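Local coordinates for protein 2''-aminoglycoside nucleotidyltransferase (Klebsiella pneumoniae, PDB 4WQL) that confers resistance to kanamycin, gentamicin, dibekacin, sisomicin and tobramycin by adenylating their 2''-hydroxyl group in a magnesium-dependent reaction, at residues A[4-9]-A[82-87]; A[24-29]-A[46-51]; A[129-134]-A[166-171]. One frame throughout, in Å; residues are numbered along the deposited sequence.

Interaction 1: residues A[4-9]-A[82-87]. With MG (magnesium ion), chain C; KAN (kanamycin a), chain D.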
loop_
_atom_site.group_PDB
_atom_site.type_symbol
_atom_site.label_atom_id
_atom_site.label_comp_id
_atom_site.label_asym_id
_atom_site.label_seq_id
_atom_site.Cartn_x
_atom_site.Cartn_y
_atom_site.Cartn_z
ATOM N N THR A 4 -7.539 8.642 16.651
ATOM C CA THR A 4 -6.672 9.231 15.629
ATOM C C THR A 4 -5.245 8.634 15.575
ATOM O O THR A 4 -4.395 9.130 14.833
ATOM C CB THR A 4 -6.546 10.780 15.819
ATOM O OG1 THR A 4 -5.818 11.083 17.024
ATOM C CG2 THR A 4 -7.933 11.428 15.876
ATOM N N THR A 5 -4.970 7.574 16.331
ATOM C CA THR A 5 -3.575 7.101 16.442
ATOM C C THR A 5 -2.903 6.753 15.125
ATOM O O THR A 5 -1.784 7.202 14.867
ATOM C CB THR A 5 -3.462 5.875 17.386
ATOM O OG1 THR A 5 -3.900 6.280 18.674
ATOM C CG2 THR A 5 -1.972 5.396 17.499
ATOM N N GLN A 6 -3.566 6.000 14.258
ATOM C CA GLN A 6 -2.952 5.628 13.012
ATOM C C GLN A 6 -2.742 6.848 12.119
ATOM O O GLN A 6 -1.740 6.957 11.451
ATOM C CB GLN A 6 -3.809 4.600 12.280
ATOM C CG GLN A 6 -3.580 3.221 12.743
ATOM C CD GLN A 6 -4.455 2.237 12.005
ATOM O OE1 GLN A 6 -5.186 2.623 11.076
ATOM N NE2 GLN A 6 -4.411 0.962 12.429
ATOM N N VAL A 7 -3.709 7.773 12.092
ATOM C CA VAL A 7 -3.499 8.946 11.235
ATOM C C VAL A 7 -2.288 9.767 11.730
ATOM O O VAL A 7 -1.460 10.245 10.925
ATOM C CB VAL A 7 -4.805 9.830 11.195
ATOM C CG1 VAL A 7 -4.570 11.226 10.452
ATOM C CG2 VAL A 7 -5.928 9.048 10.534
ATOM N N THR A 8 -2.192 9.928 13.049
ATOM C CA THR A 8 -1.106 10.695 13.633
ATOM C C THR A 8 0.220 10.015 13.302
ATOM O O THR A 8 1.193 10.666 12.916
ATOM C CB THR A 8 -1.315 10.844 15.172
ATOM O OG1 THR A 8 -2.481 11.647 15.396
ATOM C CG2 THR A 8 -0.122 11.485 15.831
ATOM N N LEU A 9 0.238 8.680 13.372
ATOM C CA LEU A 9 1.465 7.948 12.992
ATOM C C LEU A 9 1.826 8.080 11.552
ATOM O O LEU A 9 3.009 8.260 11.193
ATOM C CB LEU A 9 1.308 6.458 13.358
ATOM C CG LEU A 9 2.509 5.602 13.100
ATOM C CD1 LEU A 9 3.715 6.153 13.896
ATOM C CD2 LEU A 9 2.162 4.184 13.615
ATOM N N GLY A 82 4.665 1.263 18.849
ATOM C CA GLY A 82 3.684 1.127 19.923
ATOM C C GLY A 82 2.721 -0.013 19.611
ATOM O O GLY A 82 3.137 -1.141 19.389
ATOM N N ASP A 83 1.425 0.269 19.587
ATOM C CA ASP A 83 0.482 -0.807 19.325
ATOM C C ASP A 83 0.132 -0.929 17.854
ATOM O O ASP A 83 -0.779 -1.663 17.506
ATOM C CB ASP A 83 -0.802 -0.600 20.130
ATOM C CG ASP A 83 -0.584 -0.816 21.616
ATOM O OD1 ASP A 83 0.371 -1.559 21.967
ATOM O OD2 ASP A 83 -1.347 -0.236 22.426
ATOM N N GLU A 84 0.823 -0.184 16.992
ATOM C CA GLU A 84 0.456 -0.170 15.585
ATOM C C GLU A 84 1.460 -0.935 14.730
ATOM O O GLU A 84 2.657 -0.995 15.035
ATOM C CB GLU A 84 0.349 1.259 15.039
ATOM C CG GLU A 84 -0.763 2.106 15.692
ATOM C CD GLU A 84 -2.174 1.538 15.471
ATOM O OE1 GLU A 84 -2.420 0.817 14.474
ATOM O OE2 GLU A 84 -3.058 1.829 16.291
ATOM N N LEU A 85 0.932 -1.511 13.661
ATOM C CA LEU A 85 1.700 -2.379 12.748
ATOM C C LEU A 85 1.887 -1.679 11.406
ATOM O O LEU A 85 0.928 -1.131 10.840
ATOM C CB LEU A 85 0.970 -3.711 12.537
ATOM C CG LEU A 85 1.712 -4.826 11.812
ATOM C CD1 LEU A 85 2.685 -5.486 12.786
ATOM C CD2 LEU A 85 0.732 -5.844 11.195
ATOM N N LEU A 86 3.114 -1.715 10.886
ATOM C CA LEU A 86 3.424 -1.211 9.539
ATOM C C LEU A 86 3.789 -2.367 8.635
ATOM O O LEU A 86 4.708 -3.134 8.965
ATOM C CB LEU A 86 4.595 -0.248 9.570
ATOM C CG LEU A 86 4.691 0.927 10.525
ATOM C CD1 LEU A 86 5.968 1.692 10.092
ATOM C CD2 LEU A 86 3.483 1.804 10.329
ATOM N N ASP A 87 3.105 -2.467 7.498
ATOM C CA ASP A 87 3.291 -3.597 6.628
ATOM C C ASP A 87 4.056 -3.079 5.401
ATOM O O ASP A 87 3.460 -2.455 4.559
ATOM C CB ASP A 87 1.921 -4.161 6.237
ATOM C CG ASP A 87 2.029 -5.461 5.438
ATOM O OD1 ASP A 87 3.139 -5.869 5.032
ATOM O OD2 ASP A 87 0.979 -6.073 5.191
HETATM MG MG MG C . -1.415 -5.202 5.638
HETATM C C1 KAN D . 1.583 -9.727 -2.924
HETATM C C2 KAN D . 1.602 -11.300 -3.031
HETATM C C3 KAN D . 3.023 -11.823 -2.938
HETATM C C4 KAN D . 3.792 -11.166 -4.078
HETATM C C5 KAN D . 3.757 -9.655 -3.937
HETATM C C6 KAN D . 4.395 -9.130 -5.268
HETATM C C7 KAN D . 1.266 -6.432 1.340
HETATM C C8 KAN D . 0.527 -7.795 1.421
HETATM C C9 KAN D . 1.192 -8.900 0.575
HETATM C C10 KAN D . 1.411 -8.397 -0.878
HETATM C C11 KAN D . 2.095 -7.045 -0.968
HETATM C C12 KAN D . 1.337 -6.006 -0.144
HETATM C C13 KAN D . -0.825 -9.067 3.000
HETATM C C14 KAN D . -1.595 -8.349 4.161
HETATM C C15 KAN D . -0.732 -8.405 5.438
HETATM C C16 KAN D . -0.385 -9.867 5.747
HETATM C C17 KAN D . 0.399 -10.470 4.548
HETATM C C18 KAN D . 0.729 -11.974 4.573
HETATM N N1 KAN D . 4.326 -7.647 -5.312
HETATM N N2 KAN D . 2.071 -6.658 -2.400
HETATM N N3 KAN D . 0.672 -5.418 2.263
HETATM N N4 KAN D . -1.392 -7.760 6.598
HETATM O O5 KAN D . 2.422 -9.179 -3.964
HETATM O O6 KAN D . 0.701 -11.828 -2.008
HETATM O O7 KAN D . 3.044 -13.277 -3.085
HETATM O O8 KAN D . 5.154 -11.541 -4.001
HETATM O O9 KAN D . 2.029 -9.462 -1.605
HETATM O O10 KAN D . 0.362 -10.108 0.488
HETATM O O11 KAN D . 0.368 -8.326 2.753
HETATM O O12 KAN D . -0.438 -10.397 3.356
HETATM O O13 KAN D . -1.947 -6.985 3.823
HETATM O O14 KAN D . 0.369 -9.942 6.974
HETATM O O15 KAN D . -0.503 -12.719 4.649
#
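In the N-terminal nucleotidyltransferase domain, whose strand 84-93 leads into the two-magnesium site, the side chains of Q6 and L9 on the first helix close over E84 at the start of that strand. The carboxamide of Q6 reaches E84 through a hydrogen bond from NE2 to OE1 of 2.9 Å, nearly straight at 160°. The acceptor lies in the plane of the Q6 amide, whereas E84 OE1 is met from above its own carboxylate plane, 36° out of it; the two flat groups stand almost perpendicular. Q6 is extended beyond CG, while E84 is bent at chi2 (-62°), which turns its carboxylate across the Q6 chain, with E84 OE1 3.2 Å from Q6 CG. Both ends of the Q6 amide have further partners: OE1 accepts from W30 NE1 and NE2 also donates to H43 O, which fixes the rotation of the group. Beside the polar pair, L9 CD2 lies 3.7 Å from E84 CB and 4.3 Å from L86 CD2, and T5 CG2 touches E84 CG and OE2, each at 3.9 Å. Three residues further along the strand, D87, the likely proton acceptor, binds a magnesium ion through OD2 at 2.6 Å; kanamycin O13 shares this ion, and D45 and D47 complete its protein ligands. Helix 5-19 thus crosses the entry of strand 84-93, with L9 and L86 meeting I81 of strand 77-81 on one side and I46 of the parallel neighbour 46-51 on the other.

Interaction 2: residues A[24-29]-A[46-51]. With MG (magnesium ion), chain C; MG (magnesium ion), chain B; KAN (kanamycin a), chain D.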
loop_
_atom_site.group_PDB
_atom_site.type_symbol
_atom_site.label_atom_id
_atom_site.label_comp_id
_atom_site.label_asym_id
_atom_site.label_seq_id
_atom_site.Cartn_x
_atom_site.Cartn_y
_atom_site.Cartn_z
ATOM N N LEU A 24 7.525 7.757 -0.001
ATOM C CA LEU A 24 6.889 6.546 0.528
ATOM C C LEU A 24 5.476 6.578 0.033
ATOM O O LEU A 24 4.892 7.672 -0.001
ATOM C CB LEU A 24 6.807 6.515 2.080
ATOM C CG LEU A 24 8.194 6.437 2.784
ATOM C CD1 LEU A 24 8.053 6.560 4.300
ATOM C CD2 LEU A 24 8.970 5.128 2.432
ATOM N N TRP A 25 4.934 5.408 -0.288
ATOM C CA TRP A 25 3.563 5.348 -0.828
ATOM C C TRP A 25 2.722 4.604 0.177
ATOM O O TRP A 25 3.051 3.479 0.542
ATOM C CB TRP A 25 3.460 4.620 -2.170
ATOM C CG TRP A 25 4.102 5.412 -3.312
ATOM C CD1 TRP A 25 3.426 6.189 -4.254
ATOM C CD2 TRP A 25 5.508 5.550 -3.603
ATOM N NE1 TRP A 25 4.362 6.785 -5.113
ATOM C CE2 TRP A 25 5.624 6.424 -4.725
ATOM C CE3 TRP A 25 6.679 5.018 -3.034
ATOM C CZ2 TRP A 25 6.862 6.759 -5.296
ATOM C CZ3 TRP A 25 7.931 5.370 -3.595
ATOM C CH2 TRP A 25 7.994 6.210 -4.715
ATOM N N ILE A 26 1.612 5.224 0.578
ATOM C CA ILE A 26 0.598 4.469 1.350
ATOM C C ILE A 26 -0.006 3.388 0.481
ATOM O O ILE A 26 -0.366 3.672 -0.668
ATOM C CB ILE A 26 -0.546 5.450 1.816
ATOM C CG1 ILE A 26 0.117 6.632 2.548
ATOM C CG2 ILE A 26 -1.629 4.672 2.704
ATOM C CD1 ILE A 26 0.855 6.211 3.795
ATOM N N GLY A 27 -0.178 2.151 1.022
ATOM C CA GLY A 27 -0.686 1.041 0.238
ATOM C C GLY A 27 -1.974 0.512 0.898
ATOM O O GLY A 27 -2.469 1.024 1.928
ATOM N N GLY A 28 -2.521 -0.498 0.280
ATOM C CA GLY A 28 -3.596 -1.282 0.894
ATOM C C GLY A 28 -4.791 -0.450 1.329
ATOM O O GLY A 28 -5.185 0.465 0.618
ATOM N N GLY A 29 -5.404 -0.811 2.467
ATOM C CA GLY A 29 -6.637 -0.173 2.892
ATOM C C GLY A 29 -6.549 1.319 3.001
ATOM O O GLY A 29 -7.500 2.061 2.660
ATOM N N ILE A 46 -1.010 -0.235 8.833
ATOM C CA ILE A 46 -0.655 0.716 7.837
ATOM C C ILE A 46 0.271 0.066 6.814
ATOM O O ILE A 46 1.337 -0.409 7.189
ATOM C CB ILE A 46 0.075 1.912 8.450
ATOM C CG1 ILE A 46 -0.821 2.635 9.463
ATOM C CG2 ILE A 46 0.557 2.855 7.362
ATOM C CD1 ILE A 46 -0.031 3.439 10.500
ATOM N N ASP A 47 -0.164 -0.014 5.558
ATOM C CA ASP A 47 0.721 -0.569 4.495
ATOM C C ASP A 47 1.524 0.533 3.851
ATOM O O ASP A 47 0.990 1.598 3.508
ATOM C CB ASP A 47 -0.110 -1.324 3.429
ATOM C CG ASP A 47 -0.974 -2.435 4.067
ATOM O OD1 ASP A 47 -0.431 -3.476 4.387
ATOM O OD2 ASP A 47 -2.144 -2.208 4.306
ATOM N N LEU A 48 2.837 0.283 3.683
ATOM C CA LEU A 48 3.742 1.264 3.068
ATOM C C LEU A 48 4.532 0.583 1.980
ATOM O O LEU A 48 4.942 -0.606 2.112
ATOM C CB LEU A 48 4.758 1.854 4.075
ATOM C CG LEU A 48 4.184 2.605 5.287
ATOM C CD1 LEU A 48 5.264 2.954 6.335
ATOM C CD2 LEU A 48 3.466 3.891 4.746
ATOM N N THR A 49 4.774 1.346 0.905
ATOM C CA THR A 49 5.672 0.910 -0.154
ATOM C C THR A 49 6.882 1.826 -0.139
ATOM O O THR A 49 6.723 3.048 -0.099
ATOM C CB THR A 49 4.968 0.960 -1.556
ATOM O OG1 THR A 49 3.852 0.056 -1.556
ATOM C CG2 THR A 49 5.933 0.545 -2.670
ATOM N N PHE A 50 8.091 1.271 -0.131
ATOM C CA PHE A 50 9.280 2.145 0.057
ATOM C C PHE A 50 10.337 1.824 -1.021
ATOM O O PHE A 50 10.373 0.689 -1.540
ATOM C CB PHE A 50 9.907 1.937 1.461
ATOM C CG PHE A 50 10.377 0.512 1.698
ATOM C CD1 PHE A 50 9.511 -0.482 2.170
ATOM C CD2 PHE A 50 11.710 0.174 1.432
ATOM C CE1 PHE A 50 9.975 -1.785 2.290
ATOM C CE2 PHE A 50 12.185 -1.102 1.598
ATOM C CZ PHE A 50 11.342 -2.092 2.052
ATOM N N PRO A 51 11.214 2.792 -1.326
ATOM C CA PRO A 51 12.328 2.501 -2.256
ATOM C C PRO A 51 13.237 1.414 -1.683
ATOM O O PRO A 51 13.817 1.637 -0.630
ATOM C CB PRO A 51 13.076 3.853 -2.379
ATOM C CG PRO A 51 11.926 4.947 -2.080
ATOM C CD PRO A 51 11.141 4.237 -0.928
HETATM MG MG MG C . -1.415 -5.202 5.638
HETATM MG MG MG B . -3.284 -3.379 5.556
HETATM C C1 KAN D . 1.583 -9.727 -2.924
HETATM C C2 KAN D . 1.602 -11.300 -3.031
HETATM C C3 KAN D . 3.023 -11.823 -2.938
HETATM C C4 KAN D . 3.792 -11.166 -4.078
HETATM C C5 KAN D . 3.757 -9.655 -3.937
HETATM C C6 KAN D . 4.395 -9.130 -5.268
HETATM C C7 KAN D . 1.266 -6.432 1.340
HETATM C C8 KAN D . 0.527 -7.795 1.421
HETATM C C9 KAN D . 1.192 -8.900 0.575
HETATM C C10 KAN D . 1.411 -8.397 -0.878
HETATM C C11 KAN D . 2.095 -7.045 -0.968
HETATM C C12 KAN D . 1.337 -6.006 -0.144
HETATM C C13 KAN D . -0.825 -9.067 3.000
HETATM C C14 KAN D . -1.595 -8.349 4.161
HETATM C C15 KAN D . -0.732 -8.405 5.438
HETATM C C16 KAN D . -0.385 -9.867 5.747
HETATM C C17 KAN D . 0.399 -10.470 4.548
HETATM C C18 KAN D . 0.729 -11.974 4.573
HETATM N N1 KAN D . 4.326 -7.647 -5.312
HETATM N N2 KAN D . 2.071 -6.658 -2.400
HETATM N N3 KAN D . 0.672 -5.418 2.263
HETATM N N4 KAN D . -1.392 -7.760 6.598
HETATM O O5 KAN D . 2.422 -9.179 -3.964
HETATM O O6 KAN D . 0.701 -11.828 -2.008
HETATM O O7 KAN D . 3.044 -13.277 -3.085
HETATM O O8 KAN D . 5.154 -11.541 -4.001
HETATM O O9 KAN D . 2.029 -9.462 -1.605
HETATM O O10 KAN D . 0.362 -10.108 0.488
HETATM O O11 KAN D . 0.368 -8.326 2.753
HETATM O O12 KAN D . -0.438 -10.397 3.356
HETATM O O13 KAN D . -1.947 -6.985 3.823
HETATM O O14 KAN D . 0.369 -9.942 6.974
HETATM O O15 KAN D . -0.503 -12.719 4.649
HETATM O O HOH W 1 -2.974 0.384 4.622
HETATM O O HOH W 2 -4.615 -3.404 3.840
HETATM O O HOH W 3 -4.791 -4.754 6.419
HETATM O O HOH W 4 -4.108 -1.738 6.011
#
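The indole of W25 meets the opposite strand at its edge: T49 O lies in the ring plane, 3.5 Å from W25 CE3, and P51 CG also approaches the rim near that plane, close to CZ3. The far side of the indole points out of the pair, where NE1 donates to P109 O. The same T49 O accepts the backbone N-H of W25 at 3.0 Å, and T49 N returns a bond to W25 O, making this an antiparallel hydrogen-bonded pair. W25 and T49 share one face of the sheet, CB to CB 4.0 Å, and T49 OG1 is hydrogen-bonded to N124 OD1. On the other face the non-hydrogen-bonded pair I26 and L48 meets through methyls, I26 CD1 to L48 CD2 at 3.6 Å, while L24 CD2 presses against F50 CB at 3.5 Å. F50 holds CG between its backbone N and carbonyl carbon (chi1 60°), which turns its ring away from L24. At the other end G27 and G28 bring bare backbone beside D47. A water joins G27 O to both D47 N and D47 OD2, giving that oxygen a second grip besides its magnesium. The carboxylate bridges the two magnesium ions: OD1 binds one at 2.4 Å and OD2 the other at 2.1 Å. A magnesium-bound water is also held by G29 N. A strand followed by glycines (G27, G28, G29) and a helix, paired with a strand at whose start lie the two aspartates of an Asp-X-Asp motif, D45 just before it and D47 on it, is the signature of the polymerase-beta-like nucleotidyltransferase superfamily.

Interaction 3: residues A[129-134]-A[166-171]. With KAN (kanamycin a), chain D.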
loop_
_atom_site.group_PDB
_atom_site.type_symbol
_atom_site.label_atom_id
_atom_site.label_comp_id
_atom_site.label_asym_id
_atom_site.label_seq_id
_atom_site.Cartn_x
_atom_site.Cartn_y
_atom_site.Cartn_z
ATOM N N ILE A 129 -3.353 -1.526 -6.069
ATOM C CA ILE A 129 -4.207 -1.935 -4.938
ATOM C C ILE A 129 -5.036 -3.160 -5.279
ATOM O O ILE A 129 -5.148 -4.156 -4.494
ATOM C CB ILE A 129 -5.122 -0.744 -4.516
ATOM C CG1 ILE A 129 -4.261 0.385 -3.898
ATOM C CG2 ILE A 129 -6.255 -1.184 -3.538
ATOM C CD1 ILE A 129 -5.046 1.735 -3.882
ATOM N N ILE A 130 -5.702 -3.080 -6.436
ATOM C CA ILE A 130 -6.604 -4.170 -6.813
ATOM C C ILE A 130 -5.817 -5.462 -7.143
ATOM O O ILE A 130 -6.250 -6.577 -6.837
ATOM C CB ILE A 130 -7.448 -3.696 -7.994
ATOM C CG1 ILE A 130 -8.431 -2.636 -7.483
ATOM C CG2 ILE A 130 -8.138 -4.848 -8.716
ATOM C CD1 ILE A 130 -9.094 -1.894 -8.639
ATOM N N TRP A 131 -4.677 -5.284 -7.811
ATOM C CA TRP A 131 -3.800 -6.422 -8.146
ATOM C C TRP A 131 -3.533 -7.327 -6.944
ATOM O O TRP A 131 -3.512 -8.552 -7.047
ATOM C CB TRP A 131 -2.485 -5.861 -8.707
ATOM C CG TRP A 131 -1.544 -6.846 -9.384
ATOM C CD1 TRP A 131 -0.355 -7.357 -8.866
ATOM C CD2 TRP A 131 -1.640 -7.337 -10.722
ATOM N NE1 TRP A 131 0.246 -8.160 -9.786
ATOM C CE2 TRP A 131 -0.526 -8.190 -10.931
ATOM C CE3 TRP A 131 -2.594 -7.196 -11.750
ATOM C CZ2 TRP A 131 -0.297 -8.850 -12.151
ATOM C CZ3 TRP A 131 -2.361 -7.859 -12.962
ATOM C CH2 TRP A 131 -1.223 -8.689 -13.142
ATOM N N ASP A 132 -3.337 -6.725 -5.783
ATOM C CA ASP A 132 -3.049 -7.555 -4.619
ATOM C C ASP A 132 -4.187 -8.393 -4.150
ATOM O O ASP A 132 -3.962 -9.463 -3.591
ATOM C CB ASP A 132 -2.570 -6.683 -3.469
ATOM C CG ASP A 132 -1.052 -6.670 -3.376
ATOM O OD1 ASP A 132 -0.416 -7.404 -4.184
ATOM O OD2 ASP A 132 -0.501 -5.937 -2.518
ATOM N N TYR A 133 -5.425 -7.949 -4.384
ATOM C CA TYR A 133 -6.550 -8.831 -4.108
ATOM C C TYR A 133 -6.548 -10.060 -4.984
ATOM O O TYR A 133 -7.160 -11.058 -4.645
ATOM C CB TYR A 133 -7.892 -8.102 -4.300
ATOM C CG TYR A 133 -8.165 -7.085 -3.223
ATOM C CD1 TYR A 133 -8.771 -7.454 -2.042
ATOM C CD2 TYR A 133 -7.776 -5.749 -3.385
ATOM C CE1 TYR A 133 -9.012 -6.488 -1.039
ATOM C CE2 TYR A 133 -8.014 -4.803 -2.408
ATOM C CZ TYR A 133 -8.641 -5.179 -1.249
ATOM O OH TYR A 133 -8.864 -4.240 -0.263
ATOM N N PHE A 134 -5.951 -9.981 -6.172
ATOM C CA PHE A 134 -5.936 -11.133 -7.042
ATOM C C PHE A 134 -5.068 -12.200 -6.468
ATOM O O PHE A 134 -5.425 -13.371 -6.546
ATOM C CB PHE A 134 -5.432 -10.753 -8.463
ATOM C CG PHE A 134 -6.330 -9.722 -9.171
ATOM C CD1 PHE A 134 -7.656 -9.584 -8.820
ATOM C CD2 PHE A 134 -5.812 -8.945 -10.235
ATOM C CE1 PHE A 134 -8.506 -8.617 -9.462
ATOM C CE2 PHE A 134 -6.628 -7.996 -10.890
ATOM C CZ PHE A 134 -7.951 -7.838 -10.537
ATOM N N GLU A 166 -12.115 -5.783 -14.949
ATOM C CA GLU A 166 -12.301 -7.053 -15.684
ATOM C C GLU A 166 -11.044 -7.287 -16.521
ATOM O O GLU A 166 -10.531 -8.423 -16.602
ATOM C CB GLU A 166 -13.554 -7.023 -16.557
ATOM C CG GLU A 166 -13.762 -8.291 -17.460
ATOM C CD GLU A 166 -15.050 -8.298 -18.326
ATOM O OE1 GLU A 166 -15.007 -7.909 -19.508
ATOM O OE2 GLU A 166 -16.115 -8.717 -17.822
ATOM N N VAL A 167 -10.551 -6.211 -17.134
ATOM C CA VAL A 167 -9.336 -6.325 -17.979
ATOM C C VAL A 167 -8.108 -6.684 -17.156
ATOM O O VAL A 167 -7.285 -7.533 -17.526
ATOM C CB VAL A 167 -9.090 -4.998 -18.759
ATOM C CG1 VAL A 167 -7.783 -5.050 -19.503
ATOM C CG2 VAL A 167 -10.199 -4.773 -19.744
ATOM N N LEU A 168 -7.952 -6.005 -16.028
ATOM C CA LEU A 168 -6.801 -6.271 -15.150
ATOM C C LEU A 168 -6.820 -7.687 -14.583
ATOM O O LEU A 168 -5.758 -8.344 -14.464
ATOM C CB LEU A 168 -6.787 -5.254 -13.996
ATOM C CG LEU A 168 -5.471 -5.112 -13.236
ATOM C CD1 LEU A 168 -4.397 -4.450 -14.111
ATOM C CD2 LEU A 168 -5.702 -4.292 -11.952
ATOM N N ARG A 169 -7.991 -8.158 -14.198
ATOM C CA ARG A 169 -8.139 -9.531 -13.716
ATOM C C ARG A 169 -7.736 -10.540 -14.783
ATOM O O ARG A 169 -7.110 -11.576 -14.503
ATOM C CB ARG A 169 -9.584 -9.799 -13.240
ATOM C CG ARG A 169 -9.759 -11.120 -12.533
ATOM C CD ARG A 169 -11.191 -11.208 -11.857
ATOM N NE ARG A 169 -12.163 -10.449 -12.645
ATOM C CZ ARG A 169 -13.464 -10.720 -12.782
ATOM N NH1 ARG A 169 -14.014 -11.759 -12.160
ATOM N NH2 ARG A 169 -14.216 -9.930 -13.559
ATOM N N ALA A 170 -8.147 -10.258 -16.011
ATOM C CA ALA A 170 -7.819 -11.171 -17.097
ATOM C C ALA A 170 -6.301 -11.178 -17.318
ATOM O O ALA A 170 -5.692 -12.214 -17.660
ATOM C CB ALA A 170 -8.581 -10.733 -18.379
ATOM N N ALA A 171 -5.683 -10.008 -17.152
ATOM C CA ALA A 171 -4.219 -9.923 -17.350
ATOM C C ALA A 171 -3.495 -10.730 -16.289
ATOM O O ALA A 171 -2.500 -11.395 -16.572
ATOM C CB ALA A 171 -3.759 -8.459 -17.308
HETATM C C1 KAN D . 1.583 -9.727 -2.924
HETATM C C2 KAN D . 1.602 -11.300 -3.031
HETATM C C3 KAN D . 3.023 -11.823 -2.938
HETATM C C4 KAN D . 3.792 -11.166 -4.078
HETATM C C5 KAN D . 3.757 -9.655 -3.937
HETATM C C6 KAN D . 4.395 -9.130 -5.268
HETATM C C7 KAN D . 1.266 -6.432 1.340
HETATM C C8 KAN D . 0.527 -7.795 1.421
HETATM C C9 KAN D . 1.192 -8.900 0.575
HETATM C C10 KAN D . 1.411 -8.397 -0.878
HETATM C C11 KAN D . 2.095 -7.045 -0.968
HETATM C C12 KAN D . 1.337 -6.006 -0.144
HETATM C C13 KAN D . -0.825 -9.067 3.000
HETATM C C14 KAN D . -1.595 -8.349 4.161
HETATM C C15 KAN D . -0.732 -8.405 5.438
HETATM C C16 KAN D . -0.385 -9.867 5.747
HETATM C C17 KAN D . 0.399 -10.470 4.548
HETATM C C18 KAN D . 0.729 -11.974 4.573
HETATM N N1 KAN D . 4.326 -7.647 -5.312
HETATM N N2 KAN D . 2.071 -6.658 -2.400
HETATM N N3 KAN D . 0.672 -5.418 2.263
HETATM N N4 KAN D . -1.392 -7.760 6.598
HETATM O O5 KAN D . 2.422 -9.179 -3.964
HETATM O O6 KAN D . 0.701 -11.828 -2.008
HETATM O O7 KAN D . 3.044 -13.277 -3.085
HETATM O O8 KAN D . 5.154 -11.541 -4.001
HETATM O O9 KAN D . 2.029 -9.462 -1.605
HETATM O O10 KAN D . 0.362 -10.108 0.488
HETATM O O11 KAN D . 0.368 -8.326 2.753
HETATM O O12 KAN D . -0.438 -10.397 3.356
HETATM O O13 KAN D . -1.947 -6.985 3.823
HETATM O O14 KAN D . 0.369 -9.942 6.974
HETATM O O15 KAN D . -0.503 -12.719 4.649
#
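L168 drives its branched end between the W131 and F134 side chains of helix 129-134. The leucine and the indole cross at about a right angle: L168 CG lies in the plane of the W131 ring at its edge, 3.9 Å from CE3, and CD1 sits alongside. L168 CG is also 3.9 Å from F134 CE2, while the other methyl, CD2, passes on to I130 CG2 at 4.1 Å. With CG anti to its backbone N (chi1 -168°), W131 swings its six-membered ring across to the second helix. Both faces of the F134 ring are covered. I130 O of its own helix lies over the ring centre on one face, 3.8 Å above the plane, and R169 CG covers the opposite face toward the rim. The R169 backbone lies over that same face near the rim, R169 CA 3.6 Å from F134 CE2. The arginine then bends at chi3, carrying its guanidinium away from the contact. No hydrogen bond crosses the interface, so apolar packing joins segments 129-134 and 166-171, whose axes cross at -48° and approach to 10.3 Å. On the other flank of helix 129-134, D132 OD2 accepts a hydrogen bond from kanamycin N2. Around the contact F172, farther along helix 162-176, meets both rings edge-to-face, helix 147-160 packs on I130 and F134, and helix 28-36 of the N-terminal domain covers I129.

In the fold
Starting at the N terminus, helix 5-19 is joined to strand 84-93 by interaction 1, which closes a loop of 72 residues and spans most of the N-terminal domain. Nested inside it, interaction 2 closes a much shorter loop of 16 residues between strands 25-27 and 46-51. The two touch directly: I46 exchanges backbone bonds with L85 and D87 in the shared sheet, and both reach the same magnesium ion. Interaction 3 follows in series, linking helices 126-139 and 162-176 of the C-terminal domain, about 28 Å from interaction 1 between centres. Kanamycin, lying in the cleft between the domains, touches all three.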